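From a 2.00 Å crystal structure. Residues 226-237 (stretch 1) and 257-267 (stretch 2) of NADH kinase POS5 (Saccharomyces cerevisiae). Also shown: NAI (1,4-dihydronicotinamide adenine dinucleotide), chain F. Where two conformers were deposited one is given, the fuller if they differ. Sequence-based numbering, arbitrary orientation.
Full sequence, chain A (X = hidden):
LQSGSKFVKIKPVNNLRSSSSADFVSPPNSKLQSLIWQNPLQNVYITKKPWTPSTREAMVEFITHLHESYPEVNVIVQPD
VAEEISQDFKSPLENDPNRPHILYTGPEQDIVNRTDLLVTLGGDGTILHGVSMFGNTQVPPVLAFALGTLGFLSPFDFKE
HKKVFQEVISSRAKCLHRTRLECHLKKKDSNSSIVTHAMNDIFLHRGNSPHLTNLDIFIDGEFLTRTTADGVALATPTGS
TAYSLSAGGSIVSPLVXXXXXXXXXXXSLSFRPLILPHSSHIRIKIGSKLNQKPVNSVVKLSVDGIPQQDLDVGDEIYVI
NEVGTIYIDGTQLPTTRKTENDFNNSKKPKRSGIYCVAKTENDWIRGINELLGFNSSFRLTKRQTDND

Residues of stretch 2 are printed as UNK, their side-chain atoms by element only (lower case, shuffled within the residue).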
# COMPACT_ATOMS: atom_id res chain seq x y z
N ARG A 226 9.07 -15.16 -10.45
CA ARG A 226 7.78 -15.74 -10.85
C ARG A 226 6.68 -15.08 -10.04
O ARG A 226 6.76 -15.03 -8.80
CB ARG A 226 7.75 -17.24 -10.57
CG ARG A 226 6.37 -17.88 -10.66
CD ARG A 226 6.23 -18.73 -11.92
NE ARG A 226 5.45 -19.91 -11.60
CZ ARG A 226 5.36 -21.00 -12.35
NH1 ARG A 226 6.02 -21.11 -13.52
NH2 ARG A 226 4.62 -21.98 -11.92
N THR A 227 5.64 -14.60 -10.70
CA THR A 227 4.49 -14.09 -9.97
C THR A 227 3.25 -14.92 -10.28
O THR A 227 2.99 -15.28 -11.44
CB THR A 227 4.26 -12.58 -10.19
OG1 THR A 227 3.10 -12.16 -9.46
CG2 THR A 227 4.08 -12.25 -11.69
N THR A 228 2.48 -15.20 -9.23
CA THR A 228 1.18 -15.87 -9.31
C THR A 228 0.14 -14.84 -8.88
O THR A 228 0.13 -14.39 -7.73
CB THR A 228 1.15 -17.10 -8.38
OG1 THR A 228 2.11 -18.05 -8.85
CG2 THR A 228 -0.23 -17.75 -8.35
N ALA A 229 -0.72 -14.42 -9.82
CA ALA A 229 -1.51 -13.20 -9.63
C ALA A 229 -2.69 -13.15 -10.57
O ALA A 229 -2.84 -14.02 -11.43
CB ALA A 229 -0.61 -11.98 -9.88
N ASP A 230 -3.52 -12.11 -10.43
CA ASP A 230 -4.45 -11.74 -11.50
C ASP A 230 -3.69 -11.45 -12.80
O ASP A 230 -4.16 -11.77 -13.89
CB ASP A 230 -5.30 -10.52 -11.11
CG ASP A 230 -6.44 -10.87 -10.20
OD1 ASP A 230 -6.64 -12.07 -9.91
OD2 ASP A 230 -7.15 -9.95 -9.77
N GLY A 231 -2.52 -10.81 -12.67
CA GLY A 231 -1.70 -10.47 -13.83
C GLY A 231 -0.61 -9.46 -13.51
O GLY A 231 -0.19 -9.32 -12.37
N VAL A 232 -0.17 -8.74 -14.53
CA VAL A 232 0.89 -7.75 -14.38
C VAL A 232 0.72 -6.70 -15.47
O VAL A 232 0.24 -7.02 -16.57
CB VAL A 232 2.29 -8.42 -14.47
CG1 VAL A 232 2.55 -8.94 -15.89
CG2 VAL A 232 3.42 -7.46 -14.02
N ALA A 233 1.12 -5.47 -15.17
CA ALA A 233 1.03 -4.37 -16.12
C ALA A 233 2.41 -3.77 -16.33
O ALA A 233 3.15 -3.57 -15.36
CB ALA A 233 0.06 -3.29 -15.61
N LEU A 234 2.75 -3.51 -17.60
CA LEU A 234 3.92 -2.74 -17.98
C LEU A 234 3.41 -1.42 -18.55
O LEU A 234 2.62 -1.43 -19.51
CB LEU A 234 4.73 -3.49 -19.03
CG LEU A 234 5.14 -4.89 -18.55
CD1 LEU A 234 5.64 -5.77 -19.66
CD2 LEU A 234 6.17 -4.82 -17.42
N ALA A 235 3.83 -0.30 -17.96
CA ALA A 235 3.22 0.99 -18.30
C ALA A 235 4.27 2.04 -18.63
O ALA A 235 5.39 2.00 -18.10
CB ALA A 235 2.32 1.49 -17.17
N THR A 236 3.90 2.95 -19.52
CA THR A 236 4.67 4.16 -19.71
C THR A 236 4.35 5.07 -18.52
O THR A 236 3.39 4.81 -17.79
CB THR A 236 4.20 4.91 -20.96
OG1 THR A 236 2.81 5.21 -20.82
CG2 THR A 236 4.43 4.07 -22.23
N PRO A 237 5.13 6.15 -18.35
CA PRO A 237 4.79 7.19 -17.38
C PRO A 237 3.39 7.76 -17.63
O PRO A 237 2.65 8.00 -16.67
CB PRO A 237 5.86 8.25 -17.64
CG PRO A 237 7.07 7.39 -18.04
CD PRO A 237 6.45 6.40 -18.97
N UNK A 257 12.07 9.21 -18.08
CA UNK A 257 12.22 8.02 -18.92
C UNK A 257 12.28 6.76 -18.06
O UNK A 257 13.27 6.54 -17.37
c UNK A 257 13.36 9.87 -17.82
c UNK A 257 13.57 8.26 -19.64
c UNK A 257 14.19 9.46 -19.01
N UNK A 258 11.23 5.97 -18.09
CA UNK A 258 11.12 4.76 -17.26
C UNK A 258 10.04 3.86 -17.81
O UNK A 258 9.21 4.30 -18.60
c UNK A 258 10.76 5.15 -15.83
N UNK A 259 10.08 2.59 -17.41
CA UNK A 259 9.01 1.66 -17.65
C UNK A 259 8.54 1.21 -16.29
O UNK A 259 9.36 0.81 -15.45
c UNK A 259 10.11 0.83 -19.78
c UNK A 259 10.78 -0.32 -20.57
c UNK A 259 9.49 0.41 -18.45
c UNK A 259 8.32 -0.60 -18.63
N UNK A 260 7.23 1.25 -16.06
CA UNK A 260 6.66 0.75 -14.81
C UNK A 260 6.36 -0.73 -14.94
O UNK A 260 5.83 -1.17 -15.96
c UNK A 260 5.36 1.49 -14.44
c UNK A 260 5.48 2.92 -13.89
c UNK A 260 5.71 3.95 -15.01
c UNK A 260 4.25 3.29 -13.09
N UNK A 261 6.70 -1.49 -13.90
CA UNK A 261 6.25 -2.87 -13.77
C UNK A 261 5.41 -2.98 -12.51
O UNK A 261 5.94 -2.88 -11.40
c UNK A 261 7.44 -3.84 -13.71
c UNK A 261 7.02 -5.31 -13.56
s UNK A 261 8.46 -6.40 -13.57
c UNK A 261 8.96 -6.29 -15.29
N UNK A 262 4.10 -3.18 -12.67
CA UNK A 262 3.19 -3.14 -11.52
C UNK A 262 2.36 -4.42 -11.45
O UNK A 262 1.67 -4.74 -12.42
o UNK A 262 2.98 -0.71 -11.77
c UNK A 262 1.30 -1.81 -10.37
c UNK A 262 2.22 -1.92 -11.62
N UNK A 263 2.42 -5.14 -10.31
CA UNK A 263 1.66 -6.39 -10.22
C UNK A 263 0.17 -6.12 -10.08
O UNK A 263 -0.23 -5.08 -9.55
c UNK A 263 3.13 -4.82 -9.06
c UNK A 263 2.61 -5.88 -8.07
c UNK A 263 2.21 -7.04 -8.95
N UNK A 264 -0.64 -7.02 -10.60
CA UNK A 264 -2.09 -6.92 -10.45
C UNK A 264 -2.57 -8.03 -9.53
O UNK A 264 -2.59 -9.20 -9.92
c UNK A 264 -2.26 -5.96 -12.80
c UNK A 264 -2.85 -6.98 -11.82
c UNK A 264 -2.71 -6.13 -14.26
c UNK A 264 -4.36 -6.74 -11.61
N UNK A 265 -2.96 -7.65 -8.31
CA UNK A 265 -3.42 -8.61 -7.27
C UNK A 265 -2.51 -9.84 -7.15
O UNK A 265 -2.93 -10.98 -7.41
c UNK A 265 -4.90 -8.97 -7.49
s UNK A 265 -5.98 -7.52 -7.46
N UNK A 266 -1.23 -9.63 -6.77
CA UNK A 266 -0.31 -10.77 -6.67
C UNK A 266 -0.47 -11.56 -5.36
O UNK A 266 -0.77 -10.97 -4.32
c UNK A 266 0.85 -8.75 -6.02
c UNK A 266 1.07 -10.11 -6.72
c UNK A 266 -0.57 -8.34 -6.44
N UNK A 267 -0.24 -12.87 -5.43
CA UNK A 267 -0.17 -13.73 -4.25
C UNK A 267 1.19 -13.57 -3.62
O UNK A 267 2.05 -14.45 -3.70
n UNK A 267 -2.67 -15.93 -2.76
c UNK A 267 -2.79 -15.21 -4.03
n UNK A 267 -3.80 -14.32 -1.55
c UNK A 267 -1.73 -15.58 -5.06
c UNK A 267 -0.35 -15.20 -4.60
c UNK A 267 -3.17 -15.49 -1.61
n UNK A 267 -3.03 -16.20 -0.50
PA NAI F . -7.08 -21.64 -6.29
O1A NAI F . -6.20 -22.85 -6.33
O2A NAI F . -7.41 -21.01 -7.73
O5B NAI F . -6.42 -20.38 -5.66
C5B NAI F . -6.28 -20.31 -4.33
C4B NAI F . -4.92 -19.81 -4.02
O4B NAI F . -5.24 -19.06 -2.85
C3B NAI F . -4.16 -21.06 -3.57
O3B NAI F . -2.77 -20.73 -3.47
C2B NAI F . -4.79 -21.29 -2.20
O2B NAI F . -3.94 -22.05 -1.34
C1B NAI F . -4.88 -19.85 -1.69
N9A NAI F . -5.93 -19.66 -0.68
C8A NAI F . -7.22 -20.05 -0.77
N7A NAI F . -7.85 -19.71 0.35
C5A NAI F . -6.98 -19.09 1.14
C6A NAI F . -7.06 -18.51 2.40
N6A NAI F . -8.21 -18.48 3.09
N1A NAI F . -5.95 -17.96 2.92
C2A NAI F . -4.79 -17.96 2.26
N3A NAI F . -4.68 -18.50 1.06
C4A NAI F . -5.76 -19.06 0.48
O3 NAI F . -8.58 -21.93 -5.66
PN NAI F . -8.93 -22.49 -4.20
O1N NAI F . -7.73 -23.13 -3.60
O2N NAI F . -10.19 -23.23 -4.36
O5D NAI F . -9.23 -21.12 -3.36
C5D NAI F . -10.25 -20.21 -3.82
C4D NAI F . -9.81 -18.77 -3.54
O4D NAI F . -8.92 -18.35 -4.59
C3D NAI F . -10.93 -17.74 -3.65
O3D NAI F . -11.73 -17.75 -2.46
C2D NAI F . -10.13 -16.43 -3.76
O2D NAI F . -9.93 -15.84 -2.46
C1D NAI F . -8.76 -16.92 -4.32
N1N NAI F . -8.48 -16.09 -5.52
C2N NAI F . -7.38 -15.22 -5.45
C3N NAI F . -7.05 -14.40 -6.52
C7N NAI F . -5.83 -13.48 -6.38
O7N NAI F . -5.46 -12.71 -7.27
N7N NAI F . -5.23 -13.57 -5.20
C4N NAI F . -7.84 -14.42 -7.68
C5N NAI F . -8.95 -15.28 -7.76
C6N NAI F . -9.28 -16.12 -6.69
O HOH W 1 3.19 -15.19 -6.40

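Position 257 has three side-chain carbons that close a ring onto the backbone N, and they stay clear of stretch 1. The ring identifies Pro257, which leads into the strand without taking part in the contact.

Position 258 carries a single carbon, so it is Ala258. Its backbone does the touching: its O lies 3.5 Å from Pro237 CD.

At 259 four carbons fork at the first, one arm being two carbons long. This is Ile259, a beta-branched residue well suited to an extended chain; its CB points away from stretch 1.

Position 260 also has four carbons, but the fork comes at the second, which makes it Leu260. Its CB lies 4.1 Å from Ala235 CB, so that the small side chain of Ala235 meets the larger one of Leu260 on the same face, and its CD1 reaches 3.7 Å from Thr236 O. Ala235 and Leu260 form a hydrogen-bonded pair: Leu260 N donates to Ala235 O (2.8 Å), and Ala235 N donates to Leu260 O (3.0 Å).

An unbranched chain of two carbons, a sulfur and a final carbon marks 261 as Met261. Extended at chi1 and chi2 (both t), it brings CE to 3.8 Å from Leu234 CD2, while its CG lies 4.2 Å from Val232 CG2. A long, flexible thioether suits this apolar, buried face.

Position 262 has one carbon bearing an oxygen and a carbon: the elements alone separate Thr262 from valine. Its hydroxyl is hydrogen-bonded elsewhere in the structure. Toward stretch 1 the backbone works, with Thr262 N to Ala233 O and Ala233 N to Thr262 O both 2.9 Å.

At 263 three carbons again close onto N, giving Pro263. It has no amide hydrogen, yet loses no cross-strand bond, because it faces Val232 in a non-hydrogen-bonded pair; its CA lies 4.3 Å from Val232 CG2.

Position 264 repeats the four-carbon pattern forked at the first, hence Ile264. Opposite Gly231, which has no side chain, its CD1 extends to 3.7 Å from Val232 N and 4.2 Å from Ala233 CB. Ile264 N donates to Gly231 O (2.9 Å), and Gly231 N to Ile264 O (3.2 Å).

Position 265 has one carbon followed by a sulfur, which identifies Cys265. Its CB is 3.3 Å from Asp230 OD2, and its O accepts from Asp230 N at 3.3 Å as both chains turn a corner. That O also lies 3.1 Å from NAI O7N.

Position 266 has another three-carbon ring onto N: Pro266. Its CB packs 4.0 Å from Ala229 CB, in a non-hydrogen-bonded pair that again asks no amide of proline.

At 267 three carbons, a nitrogen and a carbon carrying two more nitrogens spell Arg267. Its N donates to Thr228 O (2.8 Å), while the guanidinium leads away, with NAI O4B over one face.

The contact is thus an antiparallel ladder. Hydrogen-bonded pairs alternate with non-hydrogen-bonded ones; Val232 and Leu234 pack against Met261 on one face, while Ala233 and Ala235 meet Ile264 and Leu260 on the other. Beyond the corner, water 1 joins Thr228 N (2.9 Å) to Arg267 O (3.0 Å).

Stretch 2 (257-267) PAILMTPICPR
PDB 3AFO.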